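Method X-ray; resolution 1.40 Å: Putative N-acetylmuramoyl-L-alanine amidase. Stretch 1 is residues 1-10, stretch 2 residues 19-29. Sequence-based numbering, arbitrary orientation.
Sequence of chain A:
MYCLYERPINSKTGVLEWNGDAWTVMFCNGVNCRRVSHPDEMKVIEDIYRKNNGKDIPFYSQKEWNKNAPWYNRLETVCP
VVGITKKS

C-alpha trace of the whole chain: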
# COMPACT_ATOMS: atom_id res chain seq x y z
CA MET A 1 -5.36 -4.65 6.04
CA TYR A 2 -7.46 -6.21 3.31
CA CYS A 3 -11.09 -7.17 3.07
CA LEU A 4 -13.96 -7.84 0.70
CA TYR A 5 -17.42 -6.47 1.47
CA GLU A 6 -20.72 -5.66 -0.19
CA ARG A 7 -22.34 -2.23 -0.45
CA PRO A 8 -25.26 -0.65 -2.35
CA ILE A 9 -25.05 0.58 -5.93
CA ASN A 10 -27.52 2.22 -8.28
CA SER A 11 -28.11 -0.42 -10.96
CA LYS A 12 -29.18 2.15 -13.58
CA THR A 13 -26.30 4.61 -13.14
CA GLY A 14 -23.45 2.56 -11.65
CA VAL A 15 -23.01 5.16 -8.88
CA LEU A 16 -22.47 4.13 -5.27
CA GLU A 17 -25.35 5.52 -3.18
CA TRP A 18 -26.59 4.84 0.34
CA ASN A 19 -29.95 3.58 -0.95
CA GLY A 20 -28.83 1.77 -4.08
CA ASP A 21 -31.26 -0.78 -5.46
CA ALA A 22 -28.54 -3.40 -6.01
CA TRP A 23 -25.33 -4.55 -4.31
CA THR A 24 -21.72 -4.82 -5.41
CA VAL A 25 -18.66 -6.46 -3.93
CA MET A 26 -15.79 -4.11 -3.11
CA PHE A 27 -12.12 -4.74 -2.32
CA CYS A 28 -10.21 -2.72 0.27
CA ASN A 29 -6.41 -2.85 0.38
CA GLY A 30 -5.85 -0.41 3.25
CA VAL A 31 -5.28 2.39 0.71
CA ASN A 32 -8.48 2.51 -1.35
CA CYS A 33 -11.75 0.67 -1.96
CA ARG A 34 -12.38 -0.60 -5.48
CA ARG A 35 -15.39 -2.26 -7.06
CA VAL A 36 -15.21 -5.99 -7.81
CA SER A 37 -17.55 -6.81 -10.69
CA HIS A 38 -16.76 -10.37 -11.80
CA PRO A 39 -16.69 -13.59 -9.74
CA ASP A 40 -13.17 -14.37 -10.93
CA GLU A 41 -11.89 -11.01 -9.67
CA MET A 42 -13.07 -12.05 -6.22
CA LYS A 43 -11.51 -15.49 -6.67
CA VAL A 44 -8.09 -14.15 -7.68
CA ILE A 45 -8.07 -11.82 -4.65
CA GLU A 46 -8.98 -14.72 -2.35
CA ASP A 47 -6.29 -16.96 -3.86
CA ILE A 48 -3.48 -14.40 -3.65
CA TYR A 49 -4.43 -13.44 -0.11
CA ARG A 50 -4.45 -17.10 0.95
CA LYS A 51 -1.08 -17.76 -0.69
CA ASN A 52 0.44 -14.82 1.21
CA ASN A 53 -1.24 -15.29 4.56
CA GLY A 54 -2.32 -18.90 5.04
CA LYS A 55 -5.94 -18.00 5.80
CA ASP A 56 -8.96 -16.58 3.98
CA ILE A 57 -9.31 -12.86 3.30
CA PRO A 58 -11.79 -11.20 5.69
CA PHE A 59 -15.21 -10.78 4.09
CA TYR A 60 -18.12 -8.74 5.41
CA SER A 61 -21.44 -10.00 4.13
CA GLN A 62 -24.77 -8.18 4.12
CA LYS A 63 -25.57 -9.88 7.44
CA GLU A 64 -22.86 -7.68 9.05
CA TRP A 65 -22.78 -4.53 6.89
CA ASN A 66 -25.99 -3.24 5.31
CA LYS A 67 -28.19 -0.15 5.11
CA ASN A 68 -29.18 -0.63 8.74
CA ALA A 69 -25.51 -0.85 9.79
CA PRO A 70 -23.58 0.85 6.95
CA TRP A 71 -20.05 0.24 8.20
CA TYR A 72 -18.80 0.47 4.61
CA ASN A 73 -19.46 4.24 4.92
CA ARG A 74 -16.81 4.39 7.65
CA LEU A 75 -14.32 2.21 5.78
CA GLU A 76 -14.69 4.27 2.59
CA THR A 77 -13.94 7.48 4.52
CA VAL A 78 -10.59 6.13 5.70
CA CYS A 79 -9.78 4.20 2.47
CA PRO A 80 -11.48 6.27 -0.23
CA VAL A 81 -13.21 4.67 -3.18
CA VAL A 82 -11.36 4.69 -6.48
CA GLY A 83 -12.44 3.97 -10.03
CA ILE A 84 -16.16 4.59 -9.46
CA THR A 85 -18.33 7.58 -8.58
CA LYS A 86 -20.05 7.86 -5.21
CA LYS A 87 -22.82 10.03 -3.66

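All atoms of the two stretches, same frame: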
# COMPACT_ATOMS: atom_id res chain seq x y z
N MET A 1 -3.96 -5.03 5.95
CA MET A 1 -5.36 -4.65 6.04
C MET A 1 -6.06 -4.77 4.70
O MET A 1 -6.02 -3.86 3.87
CB MET A 1 -5.53 -3.23 6.57
CG MET A 1 -5.38 -3.16 8.07
SD MET A 1 -5.84 -1.57 8.75
CE MET A 1 -7.59 -1.50 8.36
N TYR A 2 -6.71 -5.91 4.51
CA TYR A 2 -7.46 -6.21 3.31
C TYR A 2 -8.82 -6.73 3.72
O TYR A 2 -8.97 -7.36 4.77
CB TYR A 2 -6.76 -7.30 2.50
CG TYR A 2 -5.39 -6.89 2.03
CD1 TYR A 2 -5.22 -6.27 0.80
CD2 TYR A 2 -4.27 -7.13 2.82
CE1 TYR A 2 -3.97 -5.88 0.37
CE2 TYR A 2 -3.01 -6.75 2.40
CZ TYR A 2 -2.87 -6.13 1.17
OH TYR A 2 -1.62 -5.75 0.74
N CYS A 3 -9.82 -6.49 2.88
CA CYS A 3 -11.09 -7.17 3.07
C CYS A 3 -11.90 -7.07 1.78
O CYS A 3 -11.61 -6.25 0.91
CB CYS A 3 -11.88 -6.60 4.25
SG CYS A 3 -12.43 -4.89 4.10
N LEU A 4 -12.88 -7.96 1.67
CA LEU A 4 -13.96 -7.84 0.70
C LEU A 4 -15.24 -7.54 1.47
O LEU A 4 -15.41 -7.98 2.61
CB LEU A 4 -14.15 -9.15 -0.07
CG LEU A 4 -13.00 -9.52 -1.00
CD1 LEU A 4 -13.04 -11.01 -1.37
CD2 LEU A 4 -13.05 -8.65 -2.25
N TYR A 5 -16.14 -6.79 0.84
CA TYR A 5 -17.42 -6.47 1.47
C TYR A 5 -18.41 -6.16 0.37
O TYR A 5 -18.05 -6.02 -0.80
CB TYR A 5 -17.30 -5.31 2.47
CG TYR A 5 -16.92 -3.98 1.85
CD1 TYR A 5 -15.59 -3.66 1.60
CD2 TYR A 5 -17.90 -3.04 1.52
CE1 TYR A 5 -15.24 -2.44 1.04
CE2 TYR A 5 -17.55 -1.80 0.96
CZ TYR A 5 -16.23 -1.52 0.73
OH TYR A 5 -15.88 -0.31 0.16
N GLU A 6 -19.68 -6.04 0.75
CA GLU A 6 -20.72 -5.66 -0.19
C GLU A 6 -21.32 -4.33 0.24
O GLU A 6 -21.42 -4.04 1.43
CB GLU A 6 -21.81 -6.72 -0.23
CG GLU A 6 -21.34 -8.01 -0.90
CD GLU A 6 -22.35 -9.13 -0.78
OE1 GLU A 6 -22.02 -10.18 -0.20
OE2 GLU A 6 -23.48 -8.97 -1.25
N ARG A 7 -21.75 -3.52 -0.74
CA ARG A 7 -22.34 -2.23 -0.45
C ARG A 7 -23.29 -1.85 -1.58
O ARG A 7 -23.19 -2.40 -2.69
CB ARG A 7 -21.26 -1.15 -0.23
CG ARG A 7 -20.36 -0.92 -1.42
CD ARG A 7 -20.70 0.38 -2.12
NE ARG A 7 -20.43 1.53 -1.26
CZ ARG A 7 -21.31 2.45 -0.89
NH1 ARG A 7 -22.57 2.40 -1.33
NH2 ARG A 7 -20.93 3.44 -0.09
N PRO A 8 -24.24 -0.94 -1.33
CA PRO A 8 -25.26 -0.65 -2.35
C PRO A 8 -24.72 0.13 -3.54
O PRO A 8 -23.79 0.94 -3.44
CB PRO A 8 -26.30 0.18 -1.58
CG PRO A 8 -26.10 -0.19 -0.15
CD PRO A 8 -24.61 -0.38 -0.01
N ILE A 9 -25.38 -0.08 -4.68
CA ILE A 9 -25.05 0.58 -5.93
C ILE A 9 -26.34 0.84 -6.68
O ILE A 9 -27.31 0.07 -6.57
CB ILE A 9 -24.04 -0.25 -6.78
CG1 ILE A 9 -23.60 0.51 -8.02
CG2 ILE A 9 -24.63 -1.59 -7.18
CD1 ILE A 9 -22.41 -0.12 -8.72
N ASN A 10 -26.39 1.94 -7.42
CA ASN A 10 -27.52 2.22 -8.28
C ASN A 10 -27.35 1.42 -9.57
O ASN A 10 -26.40 1.66 -10.32
CB ASN A 10 -27.56 3.72 -8.59
CG ASN A 10 -28.81 4.13 -9.37
OD1 ASN A 10 -29.20 3.49 -10.35
ND2 ASN A 10 -29.43 5.22 -8.94
N ASN A 19 -28.71 4.31 -0.73
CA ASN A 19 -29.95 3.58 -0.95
C ASN A 19 -30.00 2.93 -2.32
O ASN A 19 -31.06 2.86 -2.96
CB ASN A 19 -31.16 4.48 -0.72
CG ASN A 19 -32.38 3.69 -0.31
OD1 ASN A 19 -32.28 2.50 0.03
ND2 ASN A 19 -33.54 4.32 -0.35
N GLY A 20 -28.86 2.45 -2.80
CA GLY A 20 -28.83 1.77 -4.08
C GLY A 20 -29.78 0.59 -4.10
O GLY A 20 -30.05 -0.05 -3.08
N ASP A 21 -30.30 0.30 -5.29
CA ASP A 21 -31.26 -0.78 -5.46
C ASP A 21 -30.60 -2.13 -5.69
O ASP A 21 -31.30 -3.15 -5.76
CB ASP A 21 -32.18 -0.49 -6.64
CG ASP A 21 -31.44 -0.46 -7.95
OD1 ASP A 21 -30.43 0.27 -8.06
OD2 ASP A 21 -31.85 -1.18 -8.88
N ALA A 22 -29.27 -2.16 -5.83
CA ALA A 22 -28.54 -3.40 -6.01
C ALA A 22 -27.30 -3.36 -5.12
O ALA A 22 -27.06 -2.37 -4.40
CB ALA A 22 -28.23 -3.66 -7.49
N TRP A 23 -26.52 -4.43 -5.15
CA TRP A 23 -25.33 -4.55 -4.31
C TRP A 23 -24.14 -4.92 -5.18
O TRP A 23 -24.29 -5.60 -6.19
CB TRP A 23 -25.53 -5.63 -3.21
CG TRP A 23 -26.60 -5.22 -2.26
CD1 TRP A 23 -27.95 -5.30 -2.45
CD2 TRP A 23 -26.41 -4.60 -0.99
NE1 TRP A 23 -28.61 -4.79 -1.36
CE2 TRP A 23 -27.69 -4.34 -0.45
CE3 TRP A 23 -25.29 -4.24 -0.24
CZ2 TRP A 23 -27.87 -3.75 0.79
CZ3 TRP A 23 -25.47 -3.65 1.01
CH2 TRP A 23 -26.75 -3.40 1.51
N THR A 24 -22.96 -4.44 -4.77
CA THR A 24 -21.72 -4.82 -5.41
C THR A 24 -20.69 -5.20 -4.35
O THR A 24 -20.67 -4.67 -3.24
CB THR A 24 -21.13 -3.72 -6.29
OG1 THR A 24 -19.96 -4.22 -6.96
CG2 THR A 24 -20.76 -2.49 -5.45
N VAL A 25 -19.84 -6.16 -4.72
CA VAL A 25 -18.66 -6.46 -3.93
C VAL A 25 -17.64 -5.36 -4.14
O VAL A 25 -17.55 -4.77 -5.22
CB VAL A 25 -18.11 -7.85 -4.31
CG1 VAL A 25 -16.86 -8.18 -3.52
CG2 VAL A 25 -19.16 -8.90 -4.06
N MET A 26 -16.89 -5.05 -3.08
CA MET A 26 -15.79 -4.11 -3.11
C MET A 26 -14.58 -4.75 -2.44
O MET A 26 -14.72 -5.64 -1.59
CB MET A 26 -16.11 -2.83 -2.31
CG MET A 26 -17.36 -2.07 -2.77
SD MET A 26 -17.16 -1.07 -4.26
CE MET A 26 -16.01 0.17 -3.69
N PHE A 27 -13.41 -4.26 -2.82
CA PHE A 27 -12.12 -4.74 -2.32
C PHE A 27 -11.40 -3.56 -1.68
O PHE A 27 -11.21 -2.52 -2.32
CB PHE A 27 -11.29 -5.30 -3.48
CG PHE A 27 -9.86 -5.58 -3.12
CD1 PHE A 27 -9.56 -6.44 -2.07
CD2 PHE A 27 -8.82 -5.04 -3.86
CE1 PHE A 27 -8.24 -6.73 -1.75
CE2 PHE A 27 -7.51 -5.31 -3.55
CZ PHE A 27 -7.21 -6.17 -2.50
N CYS A 28 -11.00 -3.72 -0.43
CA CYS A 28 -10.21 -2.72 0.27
C CYS A 28 -8.81 -3.26 0.49
O CYS A 28 -8.66 -4.41 0.93
CB CYS A 28 -10.85 -2.40 1.62
SG CYS A 28 -9.88 -1.22 2.56
N ASN A 29 -7.80 -2.45 0.19
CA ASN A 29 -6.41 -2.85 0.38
C ASN A 29 -5.70 -2.01 1.43
O ASN A 29 -4.46 -1.97 1.47
CB ASN A 29 -5.65 -2.80 -0.95
CG ASN A 29 -5.71 -1.43 -1.60
OD1 ASN A 29 -6.09 -0.45 -0.95
ND2 ASN A 29 -5.37 -1.35 -2.88
O HOH W 1 -31.94 2.17 -9.97

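Strands 3-9 and 22-28 pair antiparallel, their N-to-C directions 138° apart, and bury 1079 Å² between the two stretches, both sides summed. Backbone hydrogen bonds set the register. Four residue pairs each form a reciprocal couple: Cys3 N to Cys28 O (3.1 Å) and Cys28 N to Cys3 O (2.9 Å); Tyr5 N to Met26 O (3.0 Å) and Met26 N to Tyr5 O (2.7 Å, the shortest of the eight); Arg7 N to Thr24 O (3.0 Å) and Thr24 N to Arg7 O (2.9 Å); Ile9 N to Ala22 O (2.9 Å) and Ala22 N to Ile9 O (3.1 Å). Every second residue of each strand is thus satisfied across the pair, so Pro8, which has no amide hydrogen to give, costs the ladder nothing: it sits opposite Trp23 at a non-hydrogen-bonded position.

At these intervening positions the chains come closer, with CA atoms of Glu6 and Val25 4.3 Å apart against 5.4 Å for Tyr5 and Met26. CA-H...O contacts accompany the approach, among them Leu4 CA to Met26 O (3.3 Å), Glu6 CA to Thr24 O (3.2 Å), Val25 CA to Tyr5 O (3.2 Å) and Pro8 CA to Ala22 O (3.2 Å).

Two CH-pi contacts engage ring faces. Met26 CB lies 3.6 Å from the centroid of the Tyr5 ring and 25° off its normal; the p rotamer of Tyr5 (chi1 64°) accompanies this placement, while Cys28 CB meets the same ring at its edge, 4.4 Å from Tyr5 CE1. Pro8 CG stands 3.9 Å from the centroid of the six-membered ring of Trp23, 20° off the normal. Although the Trp23 CA-to-CB bond points away overall, its indole returns to the partner strand, bringing CZ3 within 3.5 Å of Pro8 CD.

Apolar contacts follow the alternation of the sheet. On the face carrying Leu4, Glu6, Val25 and Phe27, Leu4 CD2 touches both Val25 CG1 and Phe27 CB at 4.0 Å. The other face holds Cys3, whose SG is 3.9 Å from Cys28 CB, and Ile9, whose CG2 is 4.2 Å from Ala22 CB.

Beyond the strand, Gly20 packs its CA 3.4 Å from Ile9 O; an ideal CB there would lie 2.5 Å from Ile9 N, a clash. Nearby, one water donates to Asn10 OD1 (3.1 Å from the water O) and, weakly, to Asp21 OD1 (also 3.1 Å from the water O), bridging two side-chain acceptors that cannot bond each other.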